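Local coordinates for Lmo2349 protein (Listeria monocytogenes, PDB 4GVO), which probably serves as the extracellular solute-binding component of an ABC transporter that imports L-cystine, at residues A[15-20]-A[29-34]. Residues are numbered along the deposited sequence; the frame is centred on the assembly and turned at random. Where two conformers were deposited one is given.
With HIS (histidine), chain E.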
ATOM      1  N   THR A  15      -6.593  -3.632   8.914  1.00  8.60           N
ATOM      2  CA  THR A  15      -5.758  -2.561   8.422  1.00  8.81           C
ATOM      3  C   THR A  15      -4.580  -2.347   9.341  1.00  9.12           C
ATOM      4  O   THR A  15      -4.442  -3.044  10.356  1.00  8.69           O
ATOM      5  CB  THR A  15      -6.604  -1.287   8.194  1.00 11.06           C
ATOM      6  OG1 THR A  15      -5.860  -0.352   7.389  1.00 11.01           O
ATOM      7  CG2 THR A  15      -7.029  -0.615   9.505  1.00 11.55           C
ATOM      8  N   GLY A  16      -3.724  -1.402   8.994  1.00 10.17           N
ATOM      9  CA  GLY A  16      -2.546  -1.067   9.782  1.00 10.35           C
ATOM     10  C   GLY A  16      -2.677   0.285  10.483  1.00 10.08           C
ATOM     11  O   GLY A  16      -3.725   0.950  10.455  1.00 10.50           O
ATOM     12  N   THR A  17      -1.586   0.668  11.129  1.00 10.82           N
ATOM     13  CA  THR A  17      -1.468   1.982  11.750  1.00 10.93           C
ATOM     14  C   THR A  17      -0.180   2.691  11.372  1.00 10.27           C
ATOM     15  O   THR A  17       0.079   3.792  11.881  1.00 12.56           O
ATOM     16  CB  THR A  17      -1.520   1.893  13.292  1.00 12.08           C
ATOM     17  OG1 THR A  17      -0.381   1.158  13.776  1.00 15.55           O
ATOM     18  CG2 THR A  17      -2.847   1.228  13.738  1.00 13.79           C
ATOM     19  N   GLN A  18       0.578   2.149  10.410  1.00 10.43           N
ATOM     20  CA  GLN A  18       1.921   2.646  10.135  0.70 12.57           C
ATOM     21  C   GLN A  18       2.085   3.108   8.703  1.00 11.21           C
ATOM     22  O   GLN A  18       3.192   3.096   8.167  1.00 13.67           O
ATOM     23  CB  GLN A  18       2.957   1.575  10.446  0.70 13.62           C
ATOM     24  CG  GLN A  18       2.891   1.081  11.883  0.70 13.90           C
ATOM     25  CD  GLN A  18       3.268   2.144  12.881  0.70 20.27           C
ATOM     26  OE1 GLN A  18       4.356   2.711  12.792  0.70 23.22           O
ATOM     27  NE2 GLN A  18       2.374   2.427  13.840  0.70 20.65           N
ATOM     28  N   PHE A  19       0.992   3.563   8.086  1.00 10.60           N
ATOM     29  CA  PHE A  19       1.054   4.180   6.751  1.00  9.83           C
ATOM     30  C   PHE A  19       0.477   5.582   6.850  1.00  8.56           C
ATOM     31  O   PHE A  19      -0.755   5.793   6.806  1.00  9.27           O
ATOM     32  CB  PHE A  19       0.352   3.335   5.710  1.00  9.24           C
ATOM     33  CG  PHE A  19       0.733   3.631   4.266  1.00  9.42           C
ATOM     34  CD1 PHE A  19       1.214   4.855   3.860  1.00 10.38           C
ATOM     35  CD2 PHE A  19       0.515   2.651   3.270  1.00  9.82           C
ATOM     36  CE1 PHE A  19       1.529   5.086   2.533  1.00 11.06           C
ATOM     37  CE2 PHE A  19       0.796   2.911   1.933  1.00 10.89           C
ATOM     38  CZ  PHE A  19       1.331   4.128   1.577  1.00 11.23           C
ATOM     39  N   PRO A  20       1.355   6.586   7.006  1.00  9.87           N
ATOM     40  CA  PRO A  20       0.848   7.948   7.170  1.00 10.10           C
ATOM     41  C   PRO A  20      -0.103   8.361   6.061  1.00  9.53           C
ATOM     42  O   PRO A  20       0.136   8.062   4.887  1.00 10.16           O
ATOM     43  CB  PRO A  20       2.157   8.799   7.173  1.00 11.65           C
ATOM     44  CG  PRO A  20       3.183   7.874   7.781  1.00 12.57           C
ATOM     45  CD  PRO A  20       2.841   6.545   7.122  1.00 11.03           C
ATOM     46  N   GLY A  29      -5.826   9.511  19.085  1.00 26.35           N
ATOM     47  CA  GLY A  29      -5.840   8.054  19.098  1.00 29.13           C
ATOM     48  C   GLY A  29      -6.946   7.481  18.254  1.00 22.64           C
ATOM     49  O   GLY A  29      -7.445   6.362  18.496  1.00 22.82           O
ATOM     50  N   LYS A  30      -7.348   8.262  17.261  1.00 21.58           N
ATOM     51  CA  LYS A  30      -8.428   7.880  16.369  1.00 19.60           C
ATOM     52  C   LYS A  30      -7.809   7.345  15.065  1.00 16.06           C
ATOM     53  O   LYS A  30      -6.896   7.957  14.504  1.00 15.47           O
ATOM     54  CB  LYS A  30      -9.301   9.077  16.047  1.00 21.83           C
ATOM     55  CG  LYS A  30     -10.434   8.769  15.079  1.00 27.84           C
ATOM     56  CD  LYS A  30     -11.164  10.035  14.597  1.00 34.54           C
ATOM     57  CE  LYS A  30     -10.618  10.522  13.253  1.00 37.51           C
ATOM     58  NZ  LYS A  30     -11.599  11.273  12.417  1.00 41.09           N
ATOM     59  N   LEU A  31      -8.286   6.180  14.652  1.00 16.04           N
ATOM     60  CA  LEU A  31      -7.801   5.562  13.428  1.00 11.97           C
ATOM     61  C   LEU A  31      -8.365   6.341  12.219  1.00 10.42           C
ATOM     62  O   LEU A  31      -9.564   6.588  12.130  1.00 13.47           O
ATOM     63  CB  LEU A  31      -8.205   4.095  13.380  1.00 12.93           C
ATOM     64  CG  LEU A  31      -7.700   3.263  12.249  1.00 11.06           C
ATOM     65  CD1 LEU A  31      -6.193   3.009  12.340  1.00 16.37           C
ATOM     66  CD2 LEU A  31      -8.439   1.950  12.165  1.00 14.04           C
ATOM     67  N   THR A  32      -7.475   6.726  11.311  1.00 11.63           N
ATOM     68  CA  THR A  32      -7.909   7.524  10.170  1.00 11.32           C
ATOM     69  C   THR A  32      -6.930   7.339   9.003  1.00 10.31           C
ATOM     70  O   THR A  32      -6.129   6.427   9.027  1.00 10.23           O
ATOM     71  CB  THR A  32      -8.105   9.005  10.601  1.00 12.12           C
ATOM     72  OG1 THR A  32      -8.772   9.727   9.574  1.00 12.05           O
ATOM     73  CG2 THR A  32      -6.758   9.697  10.987  1.00 14.29           C
ATOM     74  N   GLY A  33      -7.028   8.185   7.966  1.00 10.04           N
ATOM     75  CA  GLY A  33      -6.294   8.071   6.731  1.00 10.74           C
ATOM     76  C   GLY A  33      -7.191   7.627   5.590  1.00  9.12           C
ATOM     77  O   GLY A  33      -8.313   7.190   5.808  1.00  9.47           O
ATOM     78  N   TYR A  34      -6.667   7.721   4.368  1.00  8.86           N
ATOM     79  CA  TYR A  34      -7.442   7.455   3.156  1.00  8.23           C
ATOM     80  C   TYR A  34      -8.215   6.133   3.204  1.00  8.56           C
ATOM     81  O   TYR A  34      -9.385   6.096   2.950  1.00  9.92           O
ATOM     82  CB  TYR A  34      -6.455   7.420   1.982  1.00  9.13           C
ATOM     83  CG  TYR A  34      -7.073   7.322   0.608  1.00  8.38           C
ATOM     84  CD1 TYR A  34      -8.008   8.246   0.144  1.00 11.18           C
ATOM     85  CD2 TYR A  34      -6.714   6.305  -0.242  1.00  8.80           C
ATOM     86  CE1 TYR A  34      -8.537   8.124  -1.109  1.00 11.48           C
ATOM     87  CE2 TYR A  34      -7.233   6.208  -1.541  1.00  8.82           C
ATOM     88  CZ  TYR A  34      -8.151   7.108  -1.964  1.00  9.17           C
ATOM     89  OH  TYR A  34      -8.723   7.060  -3.236  1.00 10.38           O
TER
HETATM   90  N   HIS E 703       0.887  -1.550  -1.738  0.60 10.19           N
HETATM   91  CA  HIS E 703       1.487  -2.592  -0.848  0.60 10.85           C
HETATM   92  C   HIS E 703       1.157  -3.983  -1.274  0.60 10.65           C
HETATM   93  O   HIS E 703       0.277  -4.150  -2.132  0.60 11.19           O
HETATM   94  CB  HIS E 703       1.035  -2.378   0.585  0.60 11.26           C
HETATM   95  CG  HIS E 703       1.905  -1.404   1.321  0.60 15.00           C
HETATM   96  ND1 HIS E 703       2.000  -0.124   0.936  0.60 17.47           N
HETATM   97  CD2 HIS E 703       2.798  -1.564   2.408  0.60 15.57           C
HETATM   98  CE1 HIS E 703       2.895   0.506   1.740  0.60 16.70           C
HETATM   99  NE2 HIS E 703       3.346  -0.377   2.643  0.60 17.54           N
HETATM  100  OXT HIS E 703       1.781  -4.947  -0.772  0.60 10.92           O
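Leu31 bridges the segments with its forked end, each methyl meeting a different threonine of 15-20. CD2 approaches Thr15 tip to tip, 4.0 Å from Thr15 CG2, while CD1 lies 4.0 Å from Thr17 CG2, the two side chains crossing at about a right angle. Between the threonines, CD1 also packs on the backbone, 3.7 Å from Gly16 O; this buried carbonyl finds no hydrogen-bond partner in the model and has the Leu31 CD1 methyl against it. With CG anti to the backbone N (chi1 -175°), Leu31 carries its fork across to 15-20, although its CB does not aim straight there. The threonine methyls are turned to Leu31, while Thr15 OG1 is hydrogen-bonded to Ala74 O; in one of its two conformers Gln18 NE2 donates to Thr17 OG1, 3.0 Å away. No hydrogen bond joins the segments; the contact is small and mainly methyl packing, with one carbonyl oxygen at its middle. Beyond it the chain turns to the ligand pocket, in which both histidine and S-oxy cysteine are modelled; Phe19 belongs to this pocket, and its ring meets CE1 of the histidine obliquely. At the other end of 29-34, Gly33 is the N-cap of helix 34-44. The setting is the solute-binding fold of family 3: 15-20 leaves the end of strand 9-15, and strand 23-25 sits between 18-19 and 31-32 in a small antiparallel sheet. Strand 49-55 adds Phe53 and Thr55 against Leu31, Leu25 of 23-25 also touches it, and helix 225-234 packs on Thr32 and Tyr34.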